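Local coordinates for protein aminoglycoside N(3)-acetyltransferase III (Serratia marcescens, PDB 7LAO) that transfers an acetyl group from acetyl-CoA to the 3-amino group of 2-deoxystreptamine antibiotics such as gentamicin, conferring resistance to them, at residues A[16-19]-A[20-24]; A[41-44]-A[45-49]; A[205-209]-A[210-214]. One frame throughout, in Å; residues are numbered along the deposited sequence.

From the N terminus, the chain leaves helix 6-16 and enters contact 1, where residues 16-24 fold through a tight turn into strand 23-28 of the main mixed sheet. Contact 2 lies wholly within helix 40-51, covering more than two turns; it is near contact 1 without touching it, centres about 13 Å apart, and Val18 and Ile24 of contact 1 touch the far end of the same helix at Val51. Contact 3, residues 205-214, closes a bend where strand 200-207 of the two-stranded sheet ends, on the opposite side of the chain's centre. The three follow in series; none nests in or crosses another.

Contact 1: A[16-19]-A[20-24]; sequences LGVR and PGDLI
The carboxylate of Asp22 is approached over one of its faces by the backbone N of Arg19, which donates to OD2 at 2.8 Å from 62° out of the carboxylate plane. A type II beta turn from Arg19 to Asp22 makes this possible: Asp22 N returns a bond to Arg19 O at 3.1 Å, so the two residues grip each other through one backbone and one side-chain bond. CG of Asp22 stands beside its own backbone N (chi1 -81°), which brings OD2 back across the mouth of the turn. The same oxygen forms a salt bridge with Lys157 of the neighbouring strand, and the two donors would be expected to favour the charged carboxylate. Pro20 and Gly21 occupy the corners of the turn, Gly21 with the positive phi usual at the third position of type II. Just upstream, Gly17 ends helix 6-16 in a Schellman motif, and the whole segment delivers the chain into strand 23-28. The guanidinium group of Arg19 folds back rather than reaching Asp22; its NH1 binds Val18 O at 2.8 Å and also His14 O in the last turn of the helix. Val18 and Ile24 both touch Val51 of helix 40-51. Val18 CG1, anti to its backbone nitrogen, comes to 4.3 Å from Ile24 CG1.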
ATOM      1  N   LEU A  16       5.341 -19.495  -5.299  1.00 32.68           N
ATOM      2  CA  LEU A  16       4.049 -18.883  -5.001  1.00 32.24           C
ATOM      3  C   LEU A  16       3.416 -18.280  -6.240  1.00 34.18           C
ATOM      4  O   LEU A  16       2.223 -17.914  -6.237  1.00 34.24           O
ATOM      5  CB  LEU A  16       4.226 -17.833  -3.903  1.00 26.91           C
ATOM      6  CG  LEU A  16       3.025 -17.151  -3.290  1.00 33.42           C
ATOM      7  CD1 LEU A  16       2.122 -18.150  -2.486  1.00 24.95           C
ATOM      8  CD2 LEU A  16       3.499 -15.992  -2.452  1.00 31.08           C
ATOM      9  N   GLY A  17       4.187 -18.179  -7.312  1.00 32.55           N
ATOM     10  CA  GLY A  17       3.674 -17.675  -8.569  1.00 35.00           C
ATOM     11  C   GLY A  17       4.317 -16.395  -9.053  1.00 32.34           C
ATOM     12  O   GLY A  17       3.948 -15.930 -10.139  1.00 27.10           O
ATOM     13  N   VAL A  18       5.261 -15.794  -8.324  1.00 29.33           N
ATOM     14  CA  VAL A  18       5.923 -14.588  -8.822  1.00 26.47           C
ATOM     15  C   VAL A  18       6.787 -14.957 -10.024  1.00 33.28           C
ATOM     16  O   VAL A  18       7.465 -15.992 -10.024  1.00 30.35           O
ATOM     17  CB  VAL A  18       6.777 -13.937  -7.714  1.00 26.62           C
ATOM     18  CG1 VAL A  18       7.526 -12.634  -8.245  1.00 21.10           C
ATOM     19  CG2 VAL A  18       5.912 -13.622  -6.460  1.00 25.16           C
ATOM     20  N   ARG A  19       6.769 -14.110 -11.060  1.00 28.79           N
ATOM     21  CA  ARG A  19       7.467 -14.401 -12.308  1.00 31.78           C
ATOM     22  C   ARG A  19       8.245 -13.181 -12.776  1.00 32.20           C
ATOM     23  O   ARG A  19       7.874 -12.045 -12.455  1.00 26.31           O
ATOM     24  CB  ARG A  19       6.487 -14.825 -13.417  1.00 32.65           C
ATOM     25  CG  ARG A  19       5.864 -16.197 -13.241  1.00 33.45           C
ATOM     26  CD  ARG A  19       6.967 -17.262 -13.223  1.00 30.91           C
ATOM     27  NE  ARG A  19       6.440 -18.596 -13.022  1.00 39.43           N
ATOM     28  CZ  ARG A  19       6.257 -19.184 -11.832  1.00 46.51           C
ATOM     29  NH1 ARG A  19       6.543 -18.553 -10.688  1.00 38.40           N
ATOM     30  NH2 ARG A  19       5.757 -20.420 -11.788  1.00 50.15           N
ATOM     31  N   PRO A  20       9.348 -13.392 -13.514  1.00 32.89           N
ATOM     32  CA  PRO A  20      10.051 -12.268 -14.147  1.00 35.37           C
ATOM     33  C   PRO A  20       9.134 -11.369 -14.981  1.00 39.85           C
ATOM     34  O   PRO A  20       8.306 -11.831 -15.779  1.00 44.93           O
ATOM     35  CB  PRO A  20      11.114 -12.960 -15.015  1.00 38.31           C
ATOM     36  CG  PRO A  20      11.405 -14.214 -14.308  1.00 44.90           C
ATOM     37  CD  PRO A  20      10.069 -14.662 -13.701  1.00 34.91           C
ATOM     38  N   GLY A  21       9.287 -10.062 -14.780  1.00 29.72           N
ATOM     39  CA  GLY A  21       8.450  -9.078 -15.443  1.00 28.38           C
ATOM     40  C   GLY A  21       7.273  -8.608 -14.624  1.00 22.45           C
ATOM     41  O   GLY A  21       6.614  -7.627 -15.006  1.00 26.58           O
ATOM     42  N   ASP A  22       6.959  -9.286 -13.520  1.00 24.49           N
ATOM     43  CA  ASP A  22       5.757  -8.961 -12.763  1.00 25.83           C
ATOM     44  C   ASP A  22       5.887  -7.605 -12.123  1.00 25.53           C
ATOM     45  O   ASP A  22       6.986  -7.174 -11.758  1.00 24.95           O
ATOM     46  CB  ASP A  22       5.531  -9.961 -11.621  1.00 25.68           C
ATOM     47  CG  ASP A  22       4.873 -11.240 -12.094  1.00 35.90           C
ATOM     48  OD1 ASP A  22       4.536 -11.286 -13.294  1.00 35.81           O
ATOM     49  OD2 ASP A  22       4.718 -12.195 -11.270  1.00 38.13           O
ATOM     50  N   LEU A  23       4.739  -6.980 -11.914  1.00 19.07           N
ATOM     51  CA  LEU A  23       4.594  -5.824 -11.044  1.00 24.14           C
ATOM     52  C   LEU A  23       3.975  -6.301  -9.727  1.00 20.96           C
ATOM     53  O   LEU A  23       2.846  -6.793  -9.709  1.00 20.06           O
ATOM     54  CB  LEU A  23       3.701  -4.774 -11.721  1.00 19.81           C
ATOM     55  CG  LEU A  23       3.129  -3.658 -10.848  1.00 21.10           C
ATOM     56  CD1 LEU A  23       4.250  -2.755 -10.331  1.00 18.06           C
ATOM     57  CD2 LEU A  23       2.160  -2.789 -11.770  1.00 20.68           C
ATOM     58  N   ILE A  24       4.730  -6.186  -8.626  1.00 19.84           N
ATOM     59  CA  ILE A  24       4.342  -6.732  -7.338  1.00 21.13           C
ATOM     60  C   ILE A  24       4.231  -5.593  -6.329  1.00 24.54           C
ATOM     61  O   ILE A  24       5.198  -4.857  -6.104  1.00 27.54           O
ATOM     62  CB  ILE A  24       5.371  -7.778  -6.873  1.00 26.62           C
ATOM     63  CG1 ILE A  24       5.461  -8.868  -7.941  1.00 29.18           C
ATOM     64  CG2 ILE A  24       4.925  -8.419  -5.528  1.00 24.24           C
ATOM     65  CD1 ILE A  24       4.193  -9.633  -8.096  1.00 33.28           C
TER

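Contact 2: A[41-44]-A[45-49]; sequences ASVV and SALRA
Arg48 N donates to Val44 O at 2.8 Å with an N-H...O angle of 159°, and Leu47 N reaches Val43 O at 2.9 Å in a straighter bond of 170°. Ala46 N pairs with Ser42 O and Ser45 N with Ala41 O in the same i to i+4 pattern. The Ser45 hydroxyl turns back along the helix, OG standing beside its own backbone N (chi1 -55°), and lies 3.1 Å from Ala41 O, which already accepts the backbone N-H of Ser45. Arg48 carries its charge away from this turn: its chain bends at the second and third torsions, and the guanidinium is held by the carbonyl oxygens of Gly52, Gly55 and Val125. At the other end, Ser42 OG bonds to Glu37 O. Packing between side chains along the helix is lighter. Val43 and Leu47, one turn apart, run alongside each other, with CG1 of the valine 4.1 Å from CD1 of the leucine; that methyl also rests 3.6 Å from Val43 O. Further out, Leu47 reaches Leu13 of helix 6-16 and Leu57 of strand 56-60, while Ala46 meets Ile9. Val43 and Val44 touch Leu102 of helix 102-108. This is a regular stretch of alpha-helix, packed between two other helices and in contact with strand 56-60 of the mixed sheet.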
ATOM      1  N   ALA A  41      17.089  -6.183   3.939  1.00 39.86           N
ATOM      2  CA  ALA A  41      17.667  -5.850   2.646  1.00 38.70           C
ATOM      3  C   ALA A  41      17.697  -7.070   1.741  1.00 42.25           C
ATOM      4  O   ALA A  41      17.503  -6.947   0.525  1.00 33.75           O
ATOM      5  CB  ALA A  41      19.094  -5.279   2.826  1.00 42.95           C
ATOM      6  N   SER A  42      17.937  -8.258   2.311  1.00 35.94           N
ATOM      7  CA  SER A  42      17.985  -9.478   1.510  1.00 36.53           C
ATOM      8  C   SER A  42      16.617  -9.900   1.036  1.00 32.97           C
ATOM      9  O   SER A  42      16.514 -10.557  -0.003  1.00 39.13           O
ATOM     10  CB  SER A  42      18.564 -10.650   2.299  1.00 40.54           C
ATOM     11  OG  SER A  42      19.881 -10.396   2.662  1.00 43.05           O
ATOM     12  N   VAL A  43      15.561  -9.571   1.784  1.00 32.27           N
ATOM     13  CA  VAL A  43      14.227  -9.802   1.255  1.00 31.19           C
ATOM     14  C   VAL A  43      13.990  -8.954  -0.014  1.00 32.70           C
ATOM     15  O   VAL A  43      13.450  -9.443  -1.013  1.00 29.75           O
ATOM     16  CB  VAL A  43      13.159  -9.536   2.329  1.00 34.88           C
ATOM     17  CG1 VAL A  43      11.767  -9.760   1.726  1.00 28.00           C
ATOM     18  CG2 VAL A  43      13.364 -10.460   3.601  1.00 33.25           C
ATOM     19  N   VAL A  44      14.446  -7.700  -0.020  1.00 32.55           N
ATOM     20  CA  VAL A  44      14.312  -6.886  -1.248  1.00 29.18           C
ATOM     21  C   VAL A  44      15.087  -7.521  -2.412  1.00 27.95           C
ATOM     22  O   VAL A  44      14.558  -7.680  -3.533  1.00 26.67           O
ATOM     23  CB  VAL A  44      14.758  -5.436  -0.975  1.00 37.95           C
ATOM     24  CG1 VAL A  44      14.818  -4.583  -2.310  1.00 42.49           C
ATOM     25  CG2 VAL A  44      13.793  -4.771   0.046  1.00 32.48           C
ATOM     26  N   SER A  45      16.321  -7.955  -2.143  1.00 32.79           N
ATOM     27  CA  SER A  45      17.146  -8.658  -3.124  1.00 39.13           C
ATOM     28  C   SER A  45      16.445  -9.895  -3.668  1.00 32.46           C
ATOM     29  O   SER A  45      16.503 -10.169  -4.861  1.00 29.50           O
ATOM     30  CB  SER A  45      18.465  -9.063  -2.469  1.00 43.52           C
ATOM     31  OG  SER A  45      19.061  -7.905  -1.924  1.00 40.28           O
ATOM     32  N   ALA A  46      15.809 -10.673  -2.804  1.00 30.98           N
ATOM     33  CA  ALA A  46      15.107 -11.858  -3.291  1.00 32.46           C
ATOM     34  C   ALA A  46      13.934 -11.478  -4.178  1.00 26.93           C
ATOM     35  O   ALA A  46      13.651 -12.155  -5.184  1.00 28.86           O
ATOM     36  CB  ALA A  46      14.585 -12.679  -2.112  1.00 28.86           C
ATOM     37  N   LEU A  47      13.160 -10.493  -3.748  1.00 26.47           N
ATOM     38  CA  LEU A  47      12.043 -10.046  -4.587  1.00 28.56           C
ATOM     39  C   LEU A  47      12.542  -9.554  -5.947  1.00 31.97           C
ATOM     40  O   LEU A  47      11.892  -9.768  -6.990  1.00 26.40           O
ATOM     41  CB  LEU A  47      11.266  -8.949  -3.867  1.00 29.23           C
ATOM     42  CG  LEU A  47      10.404  -9.396  -2.695  1.00 29.27           C
ATOM     43  CD1 LEU A  47      10.191  -8.210  -1.730  1.00 27.92           C
ATOM     44  CD2 LEU A  47       9.032  -9.925  -3.225  1.00 23.01           C
ATOM     45  N   ARG A  48      13.657  -8.831  -5.962  1.00 33.14           N
ATOM     46  CA  ARG A  48      14.202  -8.359  -7.232  1.00 26.03           C
ATOM     47  C   ARG A  48      14.671  -9.525  -8.078  1.00 30.96           C
ATOM     48  O   ARG A  48      14.380  -9.587  -9.281  1.00 28.69           O
ATOM     49  CB  ARG A  48      15.373  -7.376  -7.014  1.00 26.13           C
ATOM     50  CG  ARG A  48      16.175  -7.163  -8.298  1.00 32.92           C
ATOM     51  CD  ARG A  48      15.281  -6.522  -9.357  1.00 30.67           C
ATOM     52  NE  ARG A  48      14.562  -5.396  -8.763  1.00 37.22           N
ATOM     53  CZ  ARG A  48      13.584  -4.722  -9.369  1.00 31.85           C
ATOM     54  NH1 ARG A  48      13.224  -5.041 -10.613  1.00 27.31           N
ATOM     55  NH2 ARG A  48      12.954  -3.766  -8.700  1.00 29.44           N
ATOM     56  N   ALA A  49      15.344 -10.504  -7.443  1.00 29.60           N
ATOM     57  CA  ALA A  49      15.699 -11.720  -8.160  1.00 34.09           C
ATOM     58  C   ALA A  49      14.445 -12.364  -8.750  1.00 35.80           C
ATOM     59  O   ALA A  49      14.458 -12.854  -9.888  1.00 34.06           O
ATOM     60  CB  ALA A  49      16.426 -12.712  -7.227  1.00 30.67           C
TER

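Contact 3: A[205-209]-A[210-214]; sequences EDFDS and NGILD
Phe207, its backbone N bound to Asp206 OD1 through the lone pair directed away from the other carboxylate oxygen, meets Ile212 across the bend, with ring atom CD1 of the phenylalanine 4.0 Å from CD1 of the isoleucine. The methyl arrives obliquely to the ring, and CG1 of Ile212, anti to its backbone N (chi1 -169°), carries it there. The ring also makes a cation-pi contact with Arg185. Asp208 comes next. Its OD1 accepts the N-H of Asn210 at 3.0 Å, met from above the carboxylate plane by 46°, and OD2 makes a salt bridge with Arg184. The aspartate bridging to the N-H two residues on is an Asx turn, formed where strand 200-207 of the two-stranded antiparallel sheet gives way to the loop that leads to helix 224-233. Arg184 pairs with Asp214 through its other terminal nitrogen, so one guanidinium bridges Asp208 and Asp214. Asp208 CB packs 3.4 Å from Gly211 O. Ser209, the residue between the two partners of the Asx turn, touches Tyr68 with its side chain, which lies about 3 Å from a bound HEPES molecule, probably from the crystallisation liquor. A water lies 2.9 Å from Ser209 O, where it can donate, though other acceptors compete for its protons; the same water weakly accepts from Gly211 N, whose positive phi of 117° suits glycine.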
ATOM      1  N   GLU A 205      -9.355  16.262   0.666  1.00 66.13           N
ATOM      2  CA  GLU A 205     -10.713  15.754   0.840  1.00 72.70           C
ATOM      3  C   GLU A 205     -10.669  14.401   0.121  1.00 62.38           C
ATOM      4  O   GLU A 205     -10.446  14.361  -1.089  1.00 60.78           O
ATOM      5  CB  GLU A 205     -11.732  16.681   0.184  1.00 83.91           C
ATOM      6  CG  GLU A 205     -13.004  15.985  -0.270  1.00 90.32           C
ATOM      7  CD  GLU A 205     -14.137  16.133   0.727  1.00 93.54           C
ATOM      8  OE1 GLU A 205     -15.275  16.416   0.299  1.00 92.04           O
ATOM      9  OE2 GLU A 205     -13.888  15.966   1.940  1.00 95.07           O
ATOM     10  N   ASP A 206     -10.874  13.297   0.840  1.00 57.04           N
ATOM     11  CA  ASP A 206     -10.757  11.990   0.213  1.00 53.72           C
ATOM     12  C   ASP A 206     -11.661  10.999   0.929  1.00 51.57           C
ATOM     13  O   ASP A 206     -12.232  11.290   1.981  1.00 49.92           O
ATOM     14  CB  ASP A 206      -9.298  11.509   0.210  1.00 55.97           C
ATOM     15  CG  ASP A 206      -8.917  10.798  -1.080  1.00 53.57           C
ATOM     16  OD1 ASP A 206      -9.767  10.035  -1.595  1.00 54.95           O
ATOM     17  OD2 ASP A 206      -7.780  10.997  -1.582  1.00 46.97           O
ATOM     18  N   PHE A 207     -11.797   9.821   0.325  1.00 44.63           N
ATOM     19  CA  PHE A 207     -12.572   8.749   0.919  1.00 50.49           C
ATOM     20  C   PHE A 207     -11.908   8.271   2.216  1.00 44.84           C
ATOM     21  O   PHE A 207     -10.684   8.290   2.365  1.00 44.45           O
ATOM     22  CB  PHE A 207     -12.711   7.583  -0.069  1.00 39.52           C
ATOM     23  CG  PHE A 207     -13.537   7.894  -1.276  1.00 42.22           C
ATOM     24  CD1 PHE A 207     -14.911   7.962  -1.186  1.00 46.92           C
ATOM     25  CD2 PHE A 207     -12.934   8.133  -2.510  1.00 51.40           C
ATOM     26  CE1 PHE A 207     -15.678   8.258  -2.305  1.00 45.35           C
ATOM     27  CE2 PHE A 207     -13.692   8.434  -3.624  1.00 56.61           C
ATOM     28  CZ  PHE A 207     -15.072   8.478  -3.514  1.00 54.14           C
ATOM     29  N   ASP A 208     -12.739   7.853   3.162  1.00 49.45           N
ATOM     30  CA  ASP A 208     -12.276   7.326   4.449  1.00 46.44           C
ATOM     31  C   ASP A 208     -11.508   6.006   4.267  1.00 44.86           C
ATOM     32  O   ASP A 208     -12.061   5.031   3.750  1.00 52.40           O
ATOM     33  CB  ASP A 208     -13.501   7.131   5.344  1.00 51.24           C
ATOM     34  CG  ASP A 208     -13.158   7.016   6.815  1.00 55.89           C
ATOM     35  OD1 ASP A 208     -11.979   6.758   7.131  1.00 54.91           O
ATOM     36  OD2 ASP A 208     -14.075   7.166   7.653  1.00 58.22           O
ATOM     37  N   SER A 209     -10.234   5.959   4.695  1.00 40.32           N
ATOM     38  CA  SER A 209      -9.440   4.726   4.638  1.00 39.58           C
ATOM     39  C   SER A 209      -9.691   3.794   5.822  1.00 46.31           C
ATOM     40  O   SER A 209      -9.230   2.649   5.793  1.00 48.61           O
ATOM     41  CB  SER A 209      -7.929   5.018   4.586  1.00 37.64           C
ATOM     42  OG  SER A 209      -7.560   6.043   5.504  1.00 55.97           O
ATOM     43  N   ASN A 210     -10.375   4.260   6.865  1.00 45.69           N
ATOM     44  CA  ASN A 210     -10.688   3.397   7.994  1.00 51.74           C
ATOM     45  C   ASN A 210     -12.190   3.160   8.040  1.00 50.45           C
ATOM     46  O   ASN A 210     -12.848   3.467   9.041  1.00 54.22           O
ATOM     47  CB  ASN A 210     -10.160   3.995   9.307  1.00 58.10           C
ATOM     48  CG  ASN A 210      -8.688   4.304   9.244  1.00 60.01           C
ATOM     49  OD1 ASN A 210      -7.851   3.402   9.155  1.00 64.82           O
ATOM     50  ND2 ASN A 210      -8.358   5.580   9.300  1.00 60.81           N
ATOM     51  N   GLY A 211     -12.734   2.624   6.943  1.00 43.29           N
ATOM     52  CA  GLY A 211     -14.147   2.321   6.848  1.00 45.18           C
ATOM     53  C   GLY A 211     -14.871   3.103   5.774  1.00 43.20           C
ATOM     54  O   GLY A 211     -15.205   4.270   5.974  1.00 43.42           O
ATOM     55  N   ILE A 212     -15.170   2.457   4.644  1.00 40.01           N
ATOM     56  CA  ILE A 212     -15.818   3.166   3.538  1.00 34.94           C
ATOM     57  C   ILE A 212     -17.294   3.391   3.821  1.00 39.33           C
ATOM     58  O   ILE A 212     -17.907   4.307   3.266  1.00 43.40           O
ATOM     59  CB  ILE A 212     -15.598   2.374   2.240  1.00 42.34           C
ATOM     60  CG1 ILE A 212     -16.019   3.198   1.024  1.00 47.24           C
ATOM     61  CG2 ILE A 212     -16.217   0.969   2.352  1.00 42.15           C
ATOM     62  CD1 ILE A 212     -15.141   4.464   0.824  1.00 43.22           C
ATOM     63  N   LEU A 213     -17.892   2.567   4.677  1.00 49.45           N
ATOM     64  CA  LEU A 213     -19.290   2.716   5.073  1.00 50.27           C
ATOM     65  C   LEU A 213     -19.350   2.625   6.585  1.00 44.76           C
ATOM     66  O   LEU A 213     -18.402   2.186   7.223  1.00 47.35           O
ATOM     67  CB  LEU A 213     -20.182   1.637   4.442  1.00 49.14           C
ATOM     68  CG  LEU A 213     -20.388   1.729   2.934  1.00 45.98           C
ATOM     69  CD1 LEU A 213     -21.014   0.435   2.441  1.00 49.22           C
ATOM     70  CD2 LEU A 213     -21.284   2.851   2.674  1.00 49.41           C
ATOM     71  N   ASP A 214     -20.477   3.037   7.161  1.00 56.01           N
ATOM     72  CA  ASP A 214     -20.591   3.065   8.614  1.00 55.94           C
ATOM     73  C   ASP A 214     -20.334   1.699   9.230  1.00 59.28           C
ATOM     74  O   ASP A 214     -19.612   1.585  10.228  1.00 58.35           O
ATOM     75  CB  ASP A 214     -21.969   3.567   9.007  1.00 59.51           C
ATOM     76  CG  ASP A 214     -22.088   5.049   8.861  1.00 61.75           C
ATOM     77  OD1 ASP A 214     -21.052   5.681   8.581  1.00 64.62           O
ATOM     78  OD2 ASP A 214     -23.204   5.582   9.003  1.00 66.45           O
TER
HETATM   79  O   HOH W   1      -9.880   8.137   9.357  1.00 49.47           O
HETATM   80  O   HOH W   2     -11.761   2.188   3.788  1.00 55.91           O
HETATM   81  O   HOH W   3     -10.904   0.286   6.000  1.00 45.21           O